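Local atomic coordinates of nickel-dependent hydrogenase large subunit (PDB entry 3MYR), a protein that catalyses the oxidation of molecular hydrogen at a nickel-iron centre, handing the electrons to an acceptor, and probably recycles hydrogen released by nitrogenase. Residues L94-G97 with A98-H102; D442-Q445 with G446-D449; V105-F108 with Y109-A113. One frame throughout, in Å; residues are numbered along the deposited sequence.

Contact 1 of 3, residues L94-G97 with A98-H102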
ATOM      1  N   LEU B  94       4.401 -10.788 -13.763  1.00 19.06           N
ATOM      2  CA  LEU B  94       4.873 -11.521 -12.597  1.00 17.33           C
ATOM      3  C   LEU B  94       4.964 -10.644 -11.331  1.00 18.42           C
ATOM      4  O   LEU B  94       4.528 -11.040 -10.225  1.00 18.99           O
ATOM      5  CB  LEU B  94       6.250 -12.125 -12.910  1.00 19.11           C
ATOM      6  CG  LEU B  94       6.220 -13.370 -13.821  1.00 21.65           C
ATOM      7  CD1 LEU B  94       7.628 -13.650 -14.422  1.00 16.84           C
ATOM      8  CD2 LEU B  94       5.725 -14.613 -13.013  1.00 19.81           C
ATOM      9  N   MET B  95       5.486  -9.429 -11.478  1.00 18.47           N
ATOM     10  CA  MET B  95       5.613  -8.516 -10.330  1.00 18.72           C
ATOM     11  C   MET B  95       4.220  -8.090  -9.886  1.00 19.06           C
ATOM     12  O   MET B  95       3.973  -7.948  -8.690  1.00 20.72           O
ATOM     13  CB  MET B  95       6.449  -7.296 -10.741  1.00 17.03           C
ATOM     14  CG  MET B  95       7.922  -7.652 -10.984  1.00 19.58           C
ATOM     15  SD  MET B  95       8.922  -6.202 -11.487  1.00 32.27           S
ATOM     16  CE  MET B  95       7.856  -5.196 -12.530  1.00 41.52           C
ATOM     17  N   ILE B  96       3.308  -7.851 -10.835  1.00 18.35           N
ATOM     18  CA  ILE B  96       1.940  -7.490 -10.452  1.00 20.08           C
ATOM     19  C   ILE B  96       1.281  -8.630  -9.694  1.00 19.52           C
ATOM     20  O   ILE B  96       0.725  -8.426  -8.624  1.00 22.15           O
ATOM     21  CB  ILE B  96       1.057  -7.089 -11.681  1.00 20.97           C
ATOM     22  CG1 ILE B  96       1.584  -5.807 -12.287  1.00 21.83           C
ATOM     23  CG2 ILE B  96      -0.516  -7.015 -11.326  1.00 17.79           C
ATOM     24  CD1 ILE B  96       1.051  -5.601 -13.765  1.00 19.70           C
ATOM     25  N   GLY B  97       1.377  -9.846 -10.212  1.00 21.54           N
ATOM     26  CA  GLY B  97       0.788 -11.032  -9.512  1.00 19.01           C
ATOM     27  C   GLY B  97       1.420 -11.149  -8.109  1.00 19.75           C
ATOM     28  O   GLY B  97       0.701 -11.334  -7.122  1.00 20.29           O
ATOM     29  N   ALA B  98       2.736 -11.012  -8.001  1.00 17.04           N
ATOM     30  CA  ALA B  98       3.411 -11.124  -6.668  1.00 18.19           C
ATOM     31  C   ALA B  98       2.850 -10.060  -5.745  1.00 19.07           C
ATOM     32  O   ALA B  98       2.716 -10.299  -4.517  1.00 19.42           O
ATOM     33  CB  ALA B  98       4.943 -10.938  -6.761  1.00 15.26           C
ATOM     34  N   GLN B  99       2.554  -8.869  -6.290  1.00 18.60           N
ATOM     35  CA  GLN B  99       2.054  -7.779  -5.409  1.00 16.12           C
ATOM     36  C   GLN B  99       0.617  -8.096  -4.885  1.00 18.02           C
ATOM     37  O   GLN B  99       0.269  -7.823  -3.720  1.00 17.07           O
ATOM     38  CB  GLN B  99       2.040  -6.439  -6.193  1.00 16.25           C
ATOM     39  CG  GLN B  99       1.313  -5.305  -5.436  1.00 17.11           C
ATOM     40  CD  GLN B  99       1.978  -5.007  -4.061  1.00 22.36           C
ATOM     41  OE1 GLN B  99       3.174  -5.155  -3.921  1.00 20.86           O
ATOM     42  NE2 GLN B  99       1.179  -4.589  -3.053  1.00 18.93           N
ATOM     43  N   TYR B 100      -0.278  -8.540  -5.789  1.00 16.37           N
ATOM     44  CA  TYR B 100      -1.592  -8.964  -5.386  1.00 18.89           C
ATOM     45  C   TYR B 100      -1.541  -9.976  -4.251  1.00 19.48           C
ATOM     46  O   TYR B 100      -2.297  -9.877  -3.272  1.00 21.96           O
ATOM     47  CB  TYR B 100      -2.312  -9.698  -6.544  1.00 17.19           C
ATOM     48  CG  TYR B 100      -3.193  -8.786  -7.325  1.00 18.47           C
ATOM     49  CD1 TYR B 100      -2.649  -7.905  -8.289  1.00 18.65           C
ATOM     50  CD2 TYR B 100      -4.561  -8.876  -7.213  1.00 19.31           C
ATOM     51  CE1 TYR B 100      -3.468  -7.115  -9.117  1.00 25.42           C
ATOM     52  CE2 TYR B 100      -5.383  -8.093  -8.034  1.00 21.25           C
ATOM     53  CZ  TYR B 100      -4.858  -7.252  -9.008  1.00 24.12           C
ATOM     54  OH  TYR B 100      -5.753  -6.505  -9.839  1.00 23.65           O
ATOM     55  N   ILE B 101      -0.738 -11.010  -4.439  1.00 19.04           N
ATOM     56  CA  ILE B 101      -0.750 -12.138  -3.481  1.00 18.74           C
ATOM     57  C   ILE B 101      -0.230 -11.656  -2.122  1.00 20.30           C
ATOM     58  O   ILE B 101      -0.842 -11.886  -1.112  1.00 19.93           O
ATOM     59  CB  ILE B 101       0.063 -13.248  -4.054  1.00 16.49           C
ATOM     60  CG1 ILE B 101      -0.784 -13.789  -5.251  1.00 23.73           C
ATOM     61  CG2 ILE B 101       0.213 -14.404  -3.046  1.00 20.03           C
ATOM     62  CD1 ILE B 101       0.148 -14.415  -6.264  1.00 23.62           C
ATOM     63  N   HIS B 102       0.889 -10.925  -2.120  1.00 18.19           N
ATOM     64  CA  HIS B 102       1.448 -10.383  -0.904  1.00 19.02           C
ATOM     65  C   HIS B 102       0.390  -9.524  -0.227  1.00 19.12           C
ATOM     66  O   HIS B 102       0.153  -9.620   0.950  1.00 20.60           O
ATOM     67  CB  HIS B 102       2.695  -9.514  -1.261  1.00 16.80           C
ATOM     68  CG  HIS B 102       3.345  -8.895  -0.069  1.00 17.69           C
ATOM     69  ND1 HIS B 102       2.949  -7.673   0.448  1.00 20.55           N
ATOM     70  CD2 HIS B 102       4.331  -9.353   0.745  1.00 20.16           C
ATOM     71  CE1 HIS B 102       3.716  -7.387   1.492  1.00 21.27           C
ATOM     72  NE2 HIS B 102       4.527  -8.411   1.720  1.00 20.79           N
TER
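Two donors grip the carbonyl oxygen of Met-95: the backbone N of Gln-99, one helical turn on, at 2.9 Å from Met-95 O, and NE2 of His-205, from helix 203-209. The backbone bond is bent, its N-H...O angle being 143°. By contrast, Tyr-100 N meets Ile-96 O at 3.0 Å almost in line (170°), and Ile-101 N closes the next turn on Gly-97 O.

On one flank Ile-96 and Tyr-100 run alongside each other, pointing the same way. The touch is made by the CG2 methyl of Ile-96, which lies 3.7 Å from CE1 of Tyr-100. Ile-96 O sits in the plane of the same ring at its edge, 3.4 Å from CD1 of Tyr-100. The first torsion of Tyr-100 (chi1 -95°) lies well off the staggered -60°, and in this pose the phenol OH hydrogen-bonds Glu-484 O. With an alanine here, Glu-484 O is likely to lose this donor and the CG2 methyl of Ile-96 its contact with the ring. Further round, CG1 of Ile-101 lies beside its backbone N, and CD1 of Ile-101 runs back along the helix to 3.2 Å from Gly-97 O.

Gln-99, bent at its second torsion, turns its amide to Asp-103, whose OD2 accepts from NE2. Its side chain comes to about 7 Å from the bound oxidised nickel-iron centre. The whole is a run of consecutive i to i+4 alpha-helical turns in a buried part of helix 86-112, within the hydrogenase large-subunit helical core beside the active site.

Contact 2 of 3, residues D442-Q445 with G446-D449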
ATOM      1  N   ASP B 442      -2.177 -19.254  -9.681  1.00 26.76           N
ATOM      2  CA  ASP B 442      -2.096 -20.226 -10.761  1.00 28.60           C
ATOM      3  C   ASP B 442      -1.572 -19.607 -12.038  1.00 28.16           C
ATOM      4  O   ASP B 442      -0.902 -20.275 -12.745  1.00 29.34           O
ATOM      5  CB  ASP B 442      -3.460 -20.890 -11.073  1.00 29.81           C
ATOM      6  CG  ASP B 442      -3.969 -21.769  -9.904  1.00 35.64           C
ATOM      7  OD1 ASP B 442      -5.140 -22.231  -9.943  1.00 40.89           O
ATOM      8  OD2 ASP B 442      -3.170 -22.033  -8.957  1.00 33.54           O
ATOM      9  N   ALA B 443      -1.874 -18.342 -12.332  1.00 26.49           N
ATOM     10  CA  ALA B 443      -1.386 -17.738 -13.578  1.00 25.77           C
ATOM     11  C   ALA B 443       0.149 -17.480 -13.600  1.00 25.14           C
ATOM     12  O   ALA B 443       0.745 -17.357 -14.692  1.00 24.24           O
ATOM     13  CB  ALA B 443      -2.115 -16.430 -13.843  1.00 25.23           C
ATOM     14  N   MET B 444       0.740 -17.308 -12.408  1.00 25.52           N
ATOM     15  CA  MET B 444       2.146 -16.962 -12.259  1.00 23.37           C
ATOM     16  C   MET B 444       3.024 -17.958 -12.967  1.00 23.72           C
ATOM     17  O   MET B 444       4.004 -17.538 -13.535  1.00 23.89           O
ATOM     18  CB  MET B 444       2.599 -16.914 -10.783  1.00 21.43           C
ATOM     19  CG  MET B 444       1.920 -15.792  -9.926  1.00 24.43           C
ATOM     20  SD  MET B 444       2.609 -14.197 -10.303  1.00 28.37           S
ATOM     21  CE  MET B 444       4.219 -14.353  -9.428  1.00 20.15           C
ATOM     22  N   GLN B 445       2.719 -19.262 -12.873  1.00 23.45           N
ATOM     23  CA  GLN B 445       3.538 -20.299 -13.475  1.00 27.85           C
ATOM     24  C   GLN B 445       3.554 -20.108 -15.003  1.00 27.85           C
ATOM     25  O   GLN B 445       4.599 -20.210 -15.614  1.00 30.01           O
ATOM     26  CB  GLN B 445       3.097 -21.753 -13.117  1.00 28.01           C
ATOM     27  CG  GLN B 445       4.199 -22.865 -13.497  1.00 33.58           C
ATOM     28  CD  GLN B 445       5.600 -22.622 -12.788  1.00 39.38           C
ATOM     29  OE1 GLN B 445       6.688 -22.698 -13.407  1.00 38.38           O
ATOM     30  NE2 GLN B 445       5.552 -22.304 -11.524  1.00 35.93           N
ATOM     31  N   GLY B 446       2.438 -19.685 -15.589  1.00 27.22           N
ATOM     32  CA  GLY B 446       2.360 -19.575 -17.044  1.00 26.96           C
ATOM     33  C   GLY B 446       3.266 -18.424 -17.491  1.00 26.31           C
ATOM     34  O   GLY B 446       3.984 -18.536 -18.480  1.00 26.93           O
ATOM     35  N   TRP B 447       3.304 -17.337 -16.727  1.00 23.47           N
ATOM     36  CA  TRP B 447       4.109 -16.193 -17.195  1.00 24.22           C
ATOM     37  C   TRP B 447       5.594 -16.472 -16.987  1.00 23.40           C
ATOM     38  O   TRP B 447       6.430 -16.108 -17.835  1.00 23.16           O
ATOM     39  CB  TRP B 447       3.765 -14.895 -16.453  1.00 22.39           C
ATOM     40  CG  TRP B 447       2.354 -14.478 -16.614  1.00 27.32           C
ATOM     41  CD1 TRP B 447       1.635 -14.344 -17.811  1.00 24.46           C
ATOM     42  CD2 TRP B 447       1.489 -13.985 -15.565  1.00 23.51           C
ATOM     43  NE1 TRP B 447       0.354 -13.867 -17.516  1.00 24.59           N
ATOM     44  CE2 TRP B 447       0.241 -13.648 -16.166  1.00 24.92           C
ATOM     45  CE3 TRP B 447       1.650 -13.796 -14.186  1.00 23.52           C
ATOM     46  CZ2 TRP B 447      -0.838 -13.205 -15.426  1.00 26.54           C
ATOM     47  CZ3 TRP B 447       0.578 -13.312 -13.461  1.00 24.32           C
ATOM     48  CH2 TRP B 447      -0.641 -12.998 -14.087  1.00 22.91           C
ATOM     49  N   TYR B 448       5.917 -17.142 -15.881  1.00 22.58           N
ATOM     50  CA  TYR B 448       7.301 -17.554 -15.622  1.00 24.43           C
ATOM     51  C   TYR B 448       7.833 -18.495 -16.753  1.00 25.49           C
ATOM     52  O   TYR B 448       8.962 -18.283 -17.319  1.00 23.54           O
ATOM     53  CB  TYR B 448       7.421 -18.246 -14.259  1.00 24.34           C
ATOM     54  CG  TYR B 448       8.831 -18.772 -13.981  1.00 25.69           C
ATOM     55  CD1 TYR B 448       9.792 -17.934 -13.443  1.00 22.13           C
ATOM     56  CD2 TYR B 448       9.187 -20.118 -14.244  1.00 27.13           C
ATOM     57  CE1 TYR B 448      11.101 -18.393 -13.197  1.00 20.43           C
ATOM     58  CE2 TYR B 448      10.482 -20.612 -13.984  1.00 29.29           C
ATOM     59  CZ  TYR B 448      11.434 -19.723 -13.485  1.00 30.77           C
ATOM     60  OH  TYR B 448      12.701 -20.147 -13.203  1.00 27.33           O
ATOM     61  N   ASP B 449       7.050 -19.531 -17.055  1.00 25.36           N
ATOM     62  CA  ASP B 449       7.445 -20.473 -18.097  1.00 26.47           C
ATOM     63  C   ASP B 449       7.564 -19.733 -19.415  1.00 26.33           C
ATOM     64  O   ASP B 449       8.391 -20.068 -20.239  1.00 27.60           O
ATOM     65  CB  ASP B 449       6.403 -21.608 -18.280  1.00 28.79           C
ATOM     66  CG  ASP B 449       6.349 -22.538 -17.100  1.00 35.02           C
ATOM     67  OD1 ASP B 449       7.363 -22.600 -16.313  1.00 38.32           O
ATOM     68  OD2 ASP B 449       5.293 -23.212 -16.951  1.00 39.86           O
TER
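Ala-443 and Met-444 approach the indole of Trp-447 from different directions, one over a face and the other at an edge, in an i to i+4 and i to i+3 pairing along the long alpha-helix 426-456. The CB methyl of Ala-443 makes a CH-pi contact, lying 4.0 Å from the centroid of the six-membered ring of Trp-447 and only 22° off its normal. Ala-443 O lies over the same face, 3.5 Å above the indole plane of Trp-447 and offset toward the rim, while also accepting the backbone N-H of Trp-447 in the plane of the carbonyl.

The sulfur of Met-444 forms a Met-aromatic contact of the in-plane kind. Its SD stands 82° from the ring normal of Trp-447, and its nearest ring atom is CZ3 of Trp-447 at 3.9 Å. Trp-447 CG is anti to its carbonyl carbon (chi1 -60°), which lays the indole back along the preceding turn, over Ala-443. Met-444 is folded at both of its later torsions, and its chain crosses the indole obliquely. Both Met-444 and Trp-447 also press on Leu-94 of helix 86-112, so this flank faces the buried interior.

Round the helix, the side chain of Gln-445 lies beside the ring of Tyr-448, pointing the same way. Tyr-448 reaches on to helix 236-265, where its OH hydrogen-bonds Leu-239 O. Asp-442 is held by salt bridges to Lys-438 and Arg-250 and by Gln-404. On the exposed side the carboxylate of Asp-449 bends back across the chain of Gln-445, and Asp-449 OD2 comes 3.6 Å from CG of Gln-445. In the backbone, Asp-449 N donates to Gln-445 O at 2.9 Å, nearly straight.

Contact 3 of 3, residues V105-F108 with Y109-A113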
ATOM      1  N   VAL B 105      -3.041 -11.330   1.100  1.00 17.32           N
ATOM      2  CA  VAL B 105      -2.809 -12.218   2.241  1.00 18.31           C
ATOM      3  C   VAL B 105      -2.614 -11.333   3.487  1.00 19.56           C
ATOM      4  O   VAL B 105      -3.230 -11.574   4.536  1.00 18.40           O
ATOM      5  CB  VAL B 105      -1.567 -13.131   2.010  1.00 18.08           C
ATOM      6  CG1 VAL B 105      -0.993 -13.712   3.370  1.00 16.27           C
ATOM      7  CG2 VAL B 105      -1.935 -14.262   1.012  1.00 14.87           C
ATOM      8  N   MET B 106      -1.827 -10.273   3.360  1.00 16.02           N
ATOM      9  CA  MET B 106      -1.614  -9.435   4.576  1.00 18.44           C
ATOM     10  C   MET B 106      -2.885  -8.651   4.855  1.00 19.69           C
ATOM     11  O   MET B 106      -3.162  -8.400   6.021  1.00 19.15           O
ATOM     12  CB  MET B 106      -0.506  -8.364   4.353  1.00 18.56           C
ATOM     13  CG  MET B 106       0.919  -9.044   4.276  1.00 20.68           C
ATOM     14  SD  MET B 106       2.187  -7.682   4.291  1.00 24.74           S
ATOM     15  CE  MET B 106       2.182  -7.028   5.970  1.00 20.03           C
ATOM     16  N   HIS B 107      -3.624  -8.205   3.819  1.00 17.16           N
ATOM     17  CA  HIS B 107      -4.879  -7.540   4.180  1.00 19.02           C
ATOM     18  C   HIS B 107      -5.750  -8.479   5.023  1.00 17.87           C
ATOM     19  O   HIS B 107      -6.272  -8.118   6.090  1.00 18.33           O
ATOM     20  CB  HIS B 107      -5.769  -7.126   2.970  1.00 17.74           C
ATOM     21  CG  HIS B 107      -7.048  -6.517   3.404  1.00 17.66           C
ATOM     22  ND1 HIS B 107      -8.258  -7.177   3.371  1.00 16.94           N
ATOM     23  CD2 HIS B 107      -7.284  -5.334   4.021  1.00 20.47           C
ATOM     24  CE1 HIS B 107      -9.195  -6.394   3.865  1.00 17.59           C
ATOM     25  NE2 HIS B 107      -8.627  -5.267   4.269  1.00 19.10           N
ATOM     26  N   PHE B 108      -5.924  -9.687   4.541  1.00 19.87           N
ATOM     27  CA  PHE B 108      -6.800 -10.597   5.238  1.00 19.60           C
ATOM     28  C   PHE B 108      -6.348 -10.870   6.702  1.00 20.54           C
ATOM     29  O   PHE B 108      -7.158 -10.770   7.617  1.00 19.47           O
ATOM     30  CB  PHE B 108      -7.004 -11.905   4.504  1.00 19.83           C
ATOM     31  CG  PHE B 108      -7.959 -12.840   5.260  1.00 24.16           C
ATOM     32  CD1 PHE B 108      -7.473 -13.901   6.020  1.00 18.94           C
ATOM     33  CD2 PHE B 108      -9.335 -12.580   5.256  1.00 25.10           C
ATOM     34  CE1 PHE B 108      -8.384 -14.752   6.764  1.00 25.91           C
ATOM     35  CE2 PHE B 108     -10.246 -13.378   5.950  1.00 30.92           C
ATOM     36  CZ  PHE B 108      -9.762 -14.486   6.718  1.00 30.99           C
ATOM     37  N   TYR B 109      -5.095 -11.270   6.914  1.00 19.14           N
ATOM     38  CA  TYR B 109      -4.647 -11.586   8.266  1.00 19.89           C
ATOM     39  C   TYR B 109      -4.422 -10.354   9.109  1.00 22.45           C
ATOM     40  O   TYR B 109      -4.959 -10.269  10.212  1.00 23.12           O
ATOM     41  CB  TYR B 109      -3.427 -12.517   8.295  1.00 17.25           C
ATOM     42  CG  TYR B 109      -3.804 -13.876   7.825  1.00 19.24           C
ATOM     43  CD1 TYR B 109      -4.528 -14.740   8.657  1.00 19.23           C
ATOM     44  CD2 TYR B 109      -3.616 -14.239   6.515  1.00 18.88           C
ATOM     45  CE1 TYR B 109      -4.914 -15.992   8.195  1.00 19.74           C
ATOM     46  CE2 TYR B 109      -4.021 -15.473   6.031  1.00 18.32           C
ATOM     47  CZ  TYR B 109      -4.689 -16.333   6.878  1.00 23.16           C
ATOM     48  OH  TYR B 109      -5.118 -17.557   6.422  1.00 20.97           O
ATOM     49  N   HIS B 110      -3.667  -9.394   8.602  1.00 18.91           N
ATOM     50  CA  HIS B 110      -3.110  -8.376   9.483  1.00 20.18           C
ATOM     51  C   HIS B 110      -3.994  -7.166   9.606  1.00 20.21           C
ATOM     52  O   HIS B 110      -3.966  -6.481  10.640  1.00 20.94           O
ATOM     53  CB  HIS B 110      -1.674  -8.013   9.013  1.00 21.60           C
ATOM     54  CG  HIS B 110      -0.807  -9.230   8.961  1.00 21.50           C
ATOM     55  ND1 HIS B 110      -0.116  -9.608   7.842  1.00 21.20           N
ATOM     56  CD2 HIS B 110      -0.683 -10.261   9.846  1.00 18.17           C
ATOM     57  CE1 HIS B 110       0.465 -10.783   8.054  1.00 20.19           C
ATOM     58  NE2 HIS B 110       0.152 -11.186   9.277  1.00 20.63           N
ATOM     59  N   LEU B 111      -4.849  -6.948   8.615  1.00 20.07           N
ATOM     60  CA  LEU B 111      -5.806  -5.812   8.650  1.00 20.82           C
ATOM     61  C   LEU B 111      -7.264  -6.219   8.921  1.00 21.94           C
ATOM     62  O   LEU B 111      -7.931  -5.572   9.723  1.00 23.57           O
ATOM     63  CB  LEU B 111      -5.738  -4.935   7.382  1.00 18.61           C
ATOM     64  CG  LEU B 111      -4.288  -4.492   6.991  1.00 25.04           C
ATOM     65  CD1 LEU B 111      -4.350  -3.459   5.831  1.00 23.77           C
ATOM     66  CD2 LEU B 111      -3.526  -3.888   8.053  1.00 21.35           C
ATOM     67  N   HIS B 112      -7.739  -7.314   8.341  1.00 20.25           N
ATOM     68  CA  HIS B 112      -9.156  -7.608   8.375  1.00 19.22           C
ATOM     69  C   HIS B 112      -9.470  -8.584   9.523  1.00 19.80           C
ATOM     70  O   HIS B 112     -10.484  -8.442  10.222  1.00 21.29           O
ATOM     71  CB  HIS B 112      -9.594  -8.286   7.026  1.00 19.04           C
ATOM     72  CG  HIS B 112     -11.059  -8.087   6.675  1.00 20.09           C
ATOM     73  ND1 HIS B 112     -11.961  -7.433   7.493  1.00 22.94           N
ATOM     74  CD2 HIS B 112     -11.761  -8.451   5.577  1.00 17.92           C
ATOM     75  CE1 HIS B 112     -13.149  -7.356   6.889  1.00 17.23           C
ATOM     76  NE2 HIS B 112     -13.036  -7.941   5.708  1.00 24.77           N
ATOM     77  N   ALA B 113      -8.606  -9.564   9.748  1.00 19.62           N
ATOM     78  CA  ALA B 113      -9.010 -10.757  10.512  1.00 20.04           C
ATOM     79  C   ALA B 113      -9.428 -10.428  11.984  1.00 22.34           C
ATOM     80  O   ALA B 113     -10.360 -11.083  12.526  1.00 22.22           O
ATOM     81  CB  ALA B 113      -7.930 -11.753  10.489  1.00 20.04           C
TER
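From Val-105 to Ala-113 the backbone widens from alpha-helical bonding, Tyr-109 N to Val-105 O at 3.0 Å, into a pi-type turn in which His-112 N reaches back five residues to His-107 O at 2.8 Å. His-107 O is gripped twice, since Leu-111 N also donates to it, from above the carbonyl plane. Phe-108 and Tyr-109 form a T-shaped, edge-to-face pair with planes at 87°: CD1 of Phe-108 stands 3.7 Å above the centre of the Tyr-109 ring. Different first torsions bring the adjacent rings together: CG of Phe-108 is anti to its backbone N (chi1 -179°), that of Tyr-109 anti to its carbonyl carbon (chi1 -69°). The wider turn lies toward the C-terminal end of helix 86-112, with the side chain of Leu-111 about 9 Å from the bound nickel-iron centre. Tyr-109 OH hydrogen-bonds Asp-260 on helix 236-265, while His-110 NE2 donates to Tyr-191 O, on helix 181-201.

The other nitrogen of His-110, ND1, is buried without a polar partner in the model, packed 3.7 Å from CB of Met-106. CE1 of His-107 meets CD2 of His-112 at 3.7 Å, the two imidazoles being obliquely inclined.

Overall arrangement
Along the chain the order is contact 1, contact 3 and then contact 2. Each occupies one unbroken stretch of chain, so none closes a loop, and they follow in series without nesting or crossing. Contacts 1 and 3 succeed each other on helix 86-112, their centres about 16 Å apart, and carry it past the nickel-iron site toward its C-terminal end, where Met-106 and Leu-111 pack on the small subunit. Contact 2 returns more than 300 residues later on helix 426-456 and packs against contact 1: Met-444 SD lies 3.7 Å from Gly-97 CA, and Met-444 CE 3.4 Å from Leu-94 O. Contacts 2 and 3 do not touch. Helix 236-265 borders all three.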